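Local atomic coordinates of thioesterase (Pseudomonas aeruginosa, PDB entry 3QY3), a protein that is a hotdog-fold thioesterase that probably hydrolyses fatty acyl-CoA thioesters. Residues Leu29-Ile34 against Glu58-Trp63; Thr96-Tyr102 against Glu114-Leu120. All coordinates share one frame; numbering follows the deposited sequence. Where two conformers were deposited one is given.

Interaction 1 of 2, residues Leu29-Ile34 against Glu58-Trp63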
ATOM      1  N   LEU A  29      19.483  11.344  16.103  1.00 26.69           N
ATOM      2  CA  LEU A  29      20.249  10.482  15.236  1.00 26.52           C
ATOM      3  C   LEU A  29      20.068  10.782  13.736  1.00 26.29           C
ATOM      4  O   LEU A  29      20.993  10.672  12.919  1.00 25.22           O
ATOM      5  CB  LEU A  29      19.879   9.042  15.560  1.00 25.63           C
ATOM      6  CG  LEU A  29      20.312   8.484  16.918  1.00 25.48           C
ATOM      7  CD1 LEU A  29      19.694   7.101  17.098  1.00 28.69           C
ATOM      8  CD2 LEU A  29      21.862   8.430  17.027  1.00 28.68           C
ATOM      9  N   HIS A  30      18.840  11.108  13.333  1.00 24.43           N
ATOM     10  CA  HIS A  30      18.524  11.231  11.934  1.00 24.51           C
ATOM     11  C   HIS A  30      17.245  12.040  11.743  1.00 24.11           C
ATOM     12  O   HIS A  30      16.350  11.956  12.570  1.00 23.46           O
ATOM     13  CB  HIS A  30      18.278   9.859  11.281  1.00 23.55           C
ATOM     14  CG  HIS A  30      18.301   9.919   9.799  1.00 25.16           C
ATOM     15  ND1 HIS A  30      19.472  10.081   9.089  1.00 26.62           N
ATOM     16  CD2 HIS A  30      17.300   9.899   8.891  1.00 21.84           C
ATOM     17  CE1 HIS A  30      19.177  10.126   7.796  1.00 26.53           C
ATOM     18  NE2 HIS A  30      17.875   9.998   7.652  1.00 23.63           N
ATOM     19  N   THR A  31      17.259  12.847  10.683  1.00 24.52           N
ATOM     20  CA  THR A  31      16.080  13.562  10.218  1.00 25.05           C
ATOM     21  C   THR A  31      15.826  13.176   8.796  1.00 24.56           C
ATOM     22  O   THR A  31      16.685  13.372   7.897  1.00 24.36           O
ATOM     23  CB  THR A  31      16.257  15.074  10.350  1.00 26.61           C
ATOM     24  OG1 THR A  31      16.556  15.407  11.729  1.00 27.70           O
ATOM     25  CG2 THR A  31      14.960  15.799   9.882  1.00 25.83           C
ATOM     26  N   ALA A  32      14.635  12.609   8.543  1.00 22.32           N
ATOM     27  CA  ALA A  32      14.257  12.219   7.165  1.00 21.80           C
ATOM     28  C   ALA A  32      13.099  13.075   6.696  1.00 22.53           C
ATOM     29  O   ALA A  32      12.227  13.438   7.501  1.00 22.53           O
ATOM     30  CB  ALA A  32      13.830  10.684   7.063  1.00 23.52           C
ATOM     31  N   HIS A  33      13.073  13.383   5.415  1.00 23.05           N
ATOM     32  CA  HIS A  33      11.968  14.125   4.799  1.00 23.04           C
ATOM     33  C   HIS A  33      11.250  13.183   3.842  1.00 23.63           C
ATOM     34  O   HIS A  33      11.876  12.670   2.920  1.00 24.26           O
ATOM     35  CB  HIS A  33      12.485  15.343   4.025  1.00 25.70           C
ATOM     36  CG  HIS A  33      12.962  16.454   4.900  1.00 26.64           C
ATOM     37  ND1 HIS A  33      13.311  17.693   4.397  1.00 32.82           N
ATOM     38  CD2 HIS A  33      13.140  16.526   6.236  1.00 31.09           C
ATOM     39  CE1 HIS A  33      13.734  18.464   5.390  1.00 35.45           C
ATOM     40  NE2 HIS A  33      13.643  17.781   6.516  1.00 32.38           N
ATOM     41  N   ILE A  34       9.958  12.959   4.079  1.00 21.13           N
ATOM     42  CA  ILE A  34       9.229  11.899   3.383  1.00 20.19           C
ATOM     43  C   ILE A  34       8.018  12.568   2.719  1.00 20.07           C
ATOM     44  O   ILE A  34       7.012  12.875   3.408  1.00 19.41           O
ATOM     45  CB  ILE A  34       8.717  10.756   4.304  1.00 20.72           C
ATOM     46  CG1 ILE A  34       9.792  10.159   5.283  1.00 22.95           C
ATOM     47  CG2 ILE A  34       8.003   9.661   3.414  1.00 18.44           C
ATOM     48  CD1 ILE A  34      10.958   9.497   4.633  1.00 27.36           C
ATOM     49  N   GLU A  58      10.731   4.158   6.453  1.00 17.83           N
ATOM     50  CA  GLU A  58      11.610   4.858   5.507  1.00 19.07           C
ATOM     51  C   GLU A  58      12.720   5.647   6.225  1.00 18.30           C
ATOM     52  O   GLU A  58      13.887   5.613   5.809  1.00 18.41           O
ATOM     53  CB  GLU A  58      10.807   5.730   4.571  1.00 19.60           C
ATOM     54  CG  GLU A  58      11.677   6.260   3.452  1.00 19.04           C
ATOM     55  CD  GLU A  58      12.201   5.150   2.503  1.00 20.92           C
ATOM     56  OE1 GLU A  58      11.647   4.011   2.541  1.00 21.62           O
ATOM     57  OE2 GLU A  58      13.123   5.442   1.724  1.00 22.12           O
ATOM     58  N   ALA A  59      12.355   6.297   7.311  1.00 18.52           N
ATOM     59  CA  ALA A  59      13.321   7.103   8.065  1.00 19.58           C
ATOM     60  C   ALA A  59      14.383   6.185   8.648  1.00 19.85           C
ATOM     61  O   ALA A  59      15.603   6.497   8.570  1.00 20.01           O
ATOM     62  CB  ALA A  59      12.639   7.903   9.140  1.00 19.18           C
ATOM     63  N   ARG A  60      13.973   5.053   9.259  1.00 20.33           N
ATOM     64  CA  ARG A  60      14.985   4.105   9.795  1.00 21.64           C
ATOM     65  C   ARG A  60      15.856   3.517   8.724  1.00 21.55           C
ATOM     66  O   ARG A  60      17.101   3.392   8.877  1.00 20.21           O
ATOM     67  CB  ARG A  60      14.384   2.898  10.556  1.00 22.16           C
ATOM     68  CG  ARG A  60      13.580   3.175  11.730  1.00 29.02           C
ATOM     69  CD  ARG A  60      13.227   1.806  12.418  1.00 29.61           C
ATOM     70  NE  ARG A  60      12.450   0.847  11.593  1.00 28.49           N
ATOM     71  CZ  ARG A  60      11.126   0.878  11.457  1.00 26.10           C
ATOM     72  NH1 ARG A  60      10.545  -0.045  10.757  1.00 30.17           N
ATOM     73  NH2 ARG A  60      10.395   1.873  11.980  1.00 26.13           N
ATOM     74  N   VAL A  61      15.255   3.138   7.584  1.00 20.97           N
ATOM     75  CA  VAL A  61      16.054   2.631   6.464  1.00 21.01           C
ATOM     76  C   VAL A  61      17.096   3.642   6.003  1.00 20.49           C
ATOM     77  O   VAL A  61      18.258   3.290   5.837  1.00 23.37           O
ATOM     78  CB  VAL A  61      15.125   2.155   5.286  1.00 20.74           C
ATOM     79  CG1 VAL A  61      15.914   1.884   4.008  1.00 24.84           C
ATOM     80  CG2 VAL A  61      14.366   0.891   5.742  1.00 19.85           C
ATOM     81  N   ALA A  62      16.718   4.909   5.915  1.00 22.25           N
ATOM     82  CA  ALA A  62      17.677   5.971   5.550  1.00 24.01           C
ATOM     83  C   ALA A  62      18.787   6.137   6.565  1.00 25.08           C
ATOM     84  O   ALA A  62      19.978   6.225   6.189  1.00 26.11           O
ATOM     85  CB  ALA A  62      16.911   7.303   5.358  1.00 24.47           C
ATOM     86  N   TRP A  63      18.448   6.129   7.866  1.00 24.21           N
ATOM     87  CA  TRP A  63      19.455   6.132   8.948  1.00 23.27           C
ATOM     88  C   TRP A  63      20.397   4.924   8.828  1.00 25.23           C
ATOM     89  O   TRP A  63      21.647   5.084   8.850  1.00 23.91           O
ATOM     90  CB  TRP A  63      18.835   6.145  10.326  1.00 24.15           C
ATOM     91  CG  TRP A  63      19.808   6.175  11.423  1.00 23.34           C
ATOM     92  CD1 TRP A  63      20.857   7.067  11.574  1.00 23.21           C
ATOM     93  CD2 TRP A  63      19.839   5.333  12.552  1.00 25.32           C
ATOM     94  NE1 TRP A  63      21.553   6.796  12.730  1.00 23.57           N
ATOM     95  CE2 TRP A  63      20.958   5.725  13.343  1.00 26.08           C
ATOM     96  CE3 TRP A  63      19.081   4.231  12.958  1.00 22.58           C
ATOM     97  CZ2 TRP A  63      21.308   5.062  14.532  1.00 28.06           C
ATOM     98  CZ3 TRP A  63      19.444   3.588  14.128  1.00 28.01           C
ATOM     99  CH2 TRP A  63      20.539   4.004  14.900  1.00 26.88           C
TER
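Glu58 meets Ile34 with the aliphatic part of its side chain and sends its carboxylate across the subunit interface, where each oxygen has a partner on the second subunit: OE1 accepts the backbone N of Trp38 and OE2 is bonded to NE2 of His93. The setting is the hotdog fold, in which an antiparallel sheet curls around a central helix; here strand residues 29-34 run over helix residues 58-63 with the two axes 8.2 Å apart. Contact between them is by packing, and small side chains allow it to be close. At the middle, CB of Ala32 rests 3.7 Å from CB of Ala59, while at one end Ile34 CD1 reaches Glu58 CG at 3.5 Å. The other end is aromatic. CG of His30 lies anti to its backbone N (chi1 -165°), which lays the imidazole over the helix backbone: Trp63 N sits 3.9 Å above the ring plane, over its centre, and Trp63 CB makes a CH-pi contact with the same ring, 4.2 Å from its centroid. That Trp63 N is already committed to Ala59 O (3.0 Å), the ordinary bond of the helix. Neighbouring residues of a strand normally point to opposite sides, yet Leu29 and His30 both turn to the helix because together they face Leu101 in a classic beta bulge. Leu29 can thus join His30 on Trp63, whose indole also touches Leu111 and Leu113. Leu29 CB lies above one face of the indole, offset toward the rim, and Leu29 CD1 comes to 3.7 Å from Trp63 CZ2.

Interaction 2 of 2, residues Thr96-Tyr102 against Glu114-Leu120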
ATOM      1  N   THR A  96       5.041  17.267   3.184  1.00 20.77           N
ATOM      2  CA  THR A  96       6.263  16.497   3.427  1.00 21.74           C
ATOM      3  C   THR A  96       6.375  16.227   4.920  1.00 20.92           C
ATOM      4  O   THR A  96       6.439  17.154   5.743  1.00 21.83           O
ATOM      5  CB  THR A  96       7.505  17.233   2.904  1.00 22.78           C
ATOM      6  OG1 THR A  96       7.330  17.428   1.489  1.00 26.52           O
ATOM      7  CG2 THR A  96       8.786  16.434   3.221  1.00 23.15           C
ATOM      8  N   VAL A  97       6.349  14.951   5.287  1.00 20.87           N
ATOM      9  CA  VAL A  97       6.471  14.572   6.678  1.00 19.63           C
ATOM     10  C   VAL A  97       7.947  14.588   7.054  1.00 20.19           C
ATOM     11  O   VAL A  97       8.774  14.119   6.317  1.00 21.75           O
ATOM     12  CB  VAL A  97       5.839  13.186   6.964  1.00 19.93           C
ATOM     13  CG1 VAL A  97       6.270  12.648   8.343  1.00 19.36           C
ATOM     14  CG2 VAL A  97       4.284  13.295   6.848  1.00 18.55           C
ATOM     15  N   VAL A  98       8.254  15.116   8.230  1.00 21.01           N
ATOM     16  CA  VAL A  98       9.594  15.162   8.750  1.00 21.98           C
ATOM     17  C   VAL A  98       9.593  14.215   9.904  1.00 22.35           C
ATOM     18  O   VAL A  98       8.807  14.333  10.862  1.00 22.56           O
ATOM     19  CB  VAL A  98      10.037  16.622   9.198  1.00 24.27           C
ATOM     20  CG1 VAL A  98      11.422  16.614   9.836  1.00 25.15           C
ATOM     21  CG2 VAL A  98      10.050  17.572   7.963  1.00 24.89           C
ATOM     22  N   VAL A  99      10.460  13.227   9.798  1.00 20.77           N
ATOM     23  CA  VAL A  99      10.614  12.225  10.825  1.00 20.69           C
ATOM     24  C   VAL A  99      11.955  12.454  11.537  1.00 19.84           C
ATOM     25  O   VAL A  99      13.043  12.380  10.928  1.00 21.24           O
ATOM     26  CB  VAL A  99      10.682  10.795  10.253  1.00 20.41           C
ATOM     27  CG1 VAL A  99      10.865   9.783  11.423  1.00 19.20           C
ATOM     28  CG2 VAL A  99       9.350  10.437   9.489  1.00 21.34           C
ATOM     29  N   GLU A 100      11.905  12.773  12.811  1.00 20.87           N
ATOM     30  CA  GLU A 100      13.092  12.842  13.655  1.00 21.64           C
ATOM     31  C   GLU A 100      13.230  11.572  14.482  1.00 21.70           C
ATOM     32  O   GLU A 100      12.273  11.180  15.181  1.00 21.92           O
ATOM     33  CB  GLU A 100      12.999  14.029  14.625  1.00 24.61           C
ATOM     34  CG  GLU A 100      12.899  15.372  13.911  1.00 25.30           C
ATOM     35  CD  GLU A 100      12.691  16.556  14.852  1.00 34.51           C
ATOM     36  OE1 GLU A 100      12.131  16.411  15.937  1.00 36.61           O
ATOM     37  OE2 GLU A 100      13.069  17.644  14.464  1.00 39.71           O
ATOM     38  N   LEU A 101      14.399  10.933  14.358  1.00 22.11           N
ATOM     39  CA  LEU A 101      14.776   9.774  15.137  1.00 21.51           C
ATOM     40  C   LEU A 101      15.806  10.138  16.218  1.00 23.31           C
ATOM     41  O   LEU A 101      16.874  10.712  15.934  1.00 23.71           O
ATOM     42  CB  LEU A 101      15.337   8.704  14.237  1.00 20.45           C
ATOM     43  CG  LEU A 101      14.460   8.149  13.095  1.00 19.54           C
ATOM     44  CD1 LEU A 101      15.273   7.117  12.258  1.00 21.16           C
ATOM     45  CD2 LEU A 101      13.147   7.586  13.659  1.00 18.72           C
ATOM     46  N   TYR A 102      15.466   9.746  17.441  1.00 23.23           N
ATOM     47  CA  TYR A 102      16.278  10.000  18.648  1.00 23.99           C
ATOM     48  C   TYR A 102      16.733   8.698  19.280  1.00 24.34           C
ATOM     49  O   TYR A 102      16.025   7.714  19.292  1.00 23.68           O
ATOM     50  CB  TYR A 102      15.475  10.807  19.690  1.00 25.21           C
ATOM     51  CG  TYR A 102      15.132  12.202  19.210  1.00 26.81           C
ATOM     52  CD1 TYR A 102      16.004  13.262  19.420  1.00 29.73           C
ATOM     53  CD2 TYR A 102      13.924  12.459  18.563  1.00 28.36           C
ATOM     54  CE1 TYR A 102      15.676  14.549  19.013  1.00 34.27           C
ATOM     55  CE2 TYR A 102      13.613  13.749  18.128  1.00 28.53           C
ATOM     56  CZ  TYR A 102      14.484  14.765  18.335  1.00 30.13           C
ATOM     57  OH  TYR A 102      14.146  16.032  17.901  1.00 35.68           O
ATOM     58  N   GLU A 114      13.398   6.506  19.369  1.00 25.08           N
ATOM     59  CA  GLU A 114      12.264   7.336  19.683  1.00 25.61           C
ATOM     60  C   GLU A 114      12.032   8.229  18.490  1.00 24.91           C
ATOM     61  O   GLU A 114      12.999   8.674  17.843  1.00 26.24           O
ATOM     62  CB  GLU A 114      12.561   8.121  20.941  1.00 26.82           C
ATOM     63  CG  GLU A 114      12.892   7.197  22.048  1.00 31.80           C
ATOM     64  CD  GLU A 114      11.999   7.290  23.176  1.00 41.82           C
ATOM     65  OE1 GLU A 114      10.774   7.242  22.946  1.00 44.87           O
ATOM     66  OE2 GLU A 114      12.552   7.445  24.294  1.00 48.42           O
ATOM     67  N   HIS A 115      10.770   8.529  18.180  1.00 22.44           N
ATOM     68  CA  HIS A 115      10.474   9.338  17.048  1.00 21.27           C
ATOM     69  C   HIS A 115       9.492  10.478  17.340  1.00 22.17           C
ATOM     70  O   HIS A 115       8.642  10.383  18.256  1.00 21.07           O
ATOM     71  CB  HIS A 115       9.971   8.471  15.847  1.00 19.58           C
ATOM     72  CG  HIS A 115       8.623   7.831  16.053  1.00 18.50           C
ATOM     73  ND1 HIS A 115       8.478   6.505  16.382  1.00 18.99           N
ATOM     74  CD2 HIS A 115       7.363   8.332  15.945  1.00 20.60           C
ATOM     75  CE1 HIS A 115       7.187   6.215  16.441  1.00 18.73           C
ATOM     76  NE2 HIS A 115       6.489   7.323  16.230  1.00 18.25           N
ATOM     77  N   ARG A 116       9.645  11.541  16.552  1.00 22.44           N
ATOM     78  CA  ARG A 116       8.682  12.616  16.511  0.50 23.91           C
ATOM     79  C   ARG A 116       8.467  12.986  15.057  1.00 23.74           C
ATOM     80  O   ARG A 116       9.426  12.984  14.249  1.00 23.45           O
ATOM     81  CB  ARG A 116       9.149  13.797  17.346  0.50 25.92           C
ATOM     82  CG  ARG A 116       8.979  13.484  18.833  0.50 29.11           C
ATOM     83  CD  ARG A 116       9.602  14.514  19.750  0.50 36.66           C
ATOM     84  NE  ARG A 116       8.777  15.697  19.870  0.50 41.12           N
ATOM     85  CZ  ARG A 116       8.948  16.772  19.124  0.50 44.15           C
ATOM     86  NH1 ARG A 116       9.908  16.769  18.208  0.50 44.62           N
ATOM     87  NH2 ARG A 116       8.166  17.834  19.294  0.50 43.65           N
ATOM     88  N   LEU A 117       7.211  13.255  14.722  1.00 22.52           N
ATOM     89  CA  LEU A 117       6.799  13.544  13.370  1.00 24.55           C
ATOM     90  C   LEU A 117       6.234  14.974  13.292  1.00 26.38           C
ATOM     91  O   LEU A 117       5.467  15.394  14.155  1.00 27.48           O
ATOM     92  CB  LEU A 117       5.722  12.541  12.992  1.00 26.09           C
ATOM     93  CG  LEU A 117       6.019  11.420  12.071  1.00 31.77           C
ATOM     94  CD1 LEU A 117       7.377  10.795  12.406  1.00 33.92           C
ATOM     95  CD2 LEU A 117       4.805  10.498  12.033  1.00 32.75           C
ATOM     96  N   HIS A 118       6.698  15.740  12.296  1.00 25.84           N
ATOM     97  CA  HIS A 118       6.254  17.101  12.022  0.60 26.08           C
ATOM     98  C   HIS A 118       5.988  17.136  10.471  1.00 24.89           C
ATOM     99  O   HIS A 118       6.129  16.142   9.783  1.00 22.88           O
ATOM    100  CB  HIS A 118       7.355  18.133  12.377  0.60 27.32           C
ATOM    101  CG  HIS A 118       8.011  17.941  13.729  0.60 29.85           C
ATOM    102  ND1 HIS A 118       7.400  18.275  14.919  0.60 31.71           N
ATOM    103  CD2 HIS A 118       9.251  17.511  14.057  0.60 32.33           C
ATOM    104  CE1 HIS A 118       8.223  18.035  15.922  0.60 35.43           C
ATOM    105  NE2 HIS A 118       9.351  17.556  15.426  0.60 34.64           N
ATOM    106  N   THR A 119       5.697  18.309   9.955  1.00 25.31           N
ATOM    107  CA  THR A 119       5.675  18.535   8.493  1.00 25.28           C
ATOM    108  C   THR A 119       6.672  19.652   8.200  1.00 26.82           C
ATOM    109  O   THR A 119       7.020  20.448   9.070  1.00 26.64           O
ATOM    110  CB  THR A 119       4.252  18.843   7.933  1.00 25.39           C
ATOM    111  OG1 THR A 119       3.766  20.082   8.470  1.00 24.96           O
ATOM    112  CG2 THR A 119       3.253  17.678   8.181  1.00 25.56           C
ATOM    113  N   LEU A 120       7.104  19.749   6.956  1.00 26.75           N
ATOM    114  CA  LEU A 120       7.969  20.824   6.570  1.00 28.66           C
ATOM    115  C   LEU A 120       7.330  22.185   6.823  1.00 30.30           C
ATOM    116  O   LEU A 120       8.033  23.085   7.271  1.00 29.28           O
ATOM    117  CB  LEU A 120       8.317  20.762   5.100  1.00 29.89           C
ATOM    118  CG  LEU A 120       9.640  20.148   4.685  1.00 36.22           C
ATOM    119  CD1 LEU A 120       9.875  20.538   3.233  1.00 37.59           C
ATOM    120  CD2 LEU A 120      10.809  20.538   5.625  1.00 37.04           C
TER
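Val98 and His118 form a hydrogen-bonded antiparallel pair, as do Glu100 with Arg116 and Tyr102 with Glu114. The bond from Val98 N to His118 O, 2.8 Å long, is almost straight (177°) although the donor stands well above the carbonyl plane. At the end of the ladder Leu120 N still reaches Thr96 O at 2.9 Å. The alternating non-hydrogen-bonded pairs add CA-H...O contacts, such as Leu117 CA to Val98 O. These two strands make a beta hairpin within the curled sheet of the hotdog fold; on the face carrying Val97, Val99, Leu101, His115, Leu117 and Thr119, Val99, His115 and Leu117 touch helix 51-66. Apolar packing there is led by Leu117, which lies alongside Val99 with CD1 3.5 Å from Val99 CG2, and whose CG meets Val97 CG1. Polar side chains gather on the other face. Tyr102 OH donates to Glu100 OE1 at 2.8 Å, from above the carboxylate plane. Arg116 NH1 forms a salt bridge with the same oxygen at the guanidinium edge, and His118 NE2 adds a weak bond; both residues have a second conformer, making these two bonds less certain than that of Tyr102. ND1 of that imidazole is also hydrogen-bonded to Gly125 O.

Overall arrangement
Both segments of interaction 1 precede those of interaction 2 in the sequence, and the two contacts lie about 9 Å apart, centre to centre. Strand 96-106 joins them: it pairs with strand 28-35 along one edge and with strand 110-119 along the other, so residues 29-34, 96-102 and 114-120 lie side by side as adjacent strands of one antiparallel sheet. Backbone bonds stitch the two together, Leu29 N to Leu101 O at 2.7 Å and Ile34 N to Val97 O at 2.8 Å. Helix 51-66 meets both, since Ala59 CB also packs against Val99 CG1. The pair illustrates how a hotdog subunit is built, with interaction 1 seating the sheet on its helix and interaction 2 adding the next strand of that sheet.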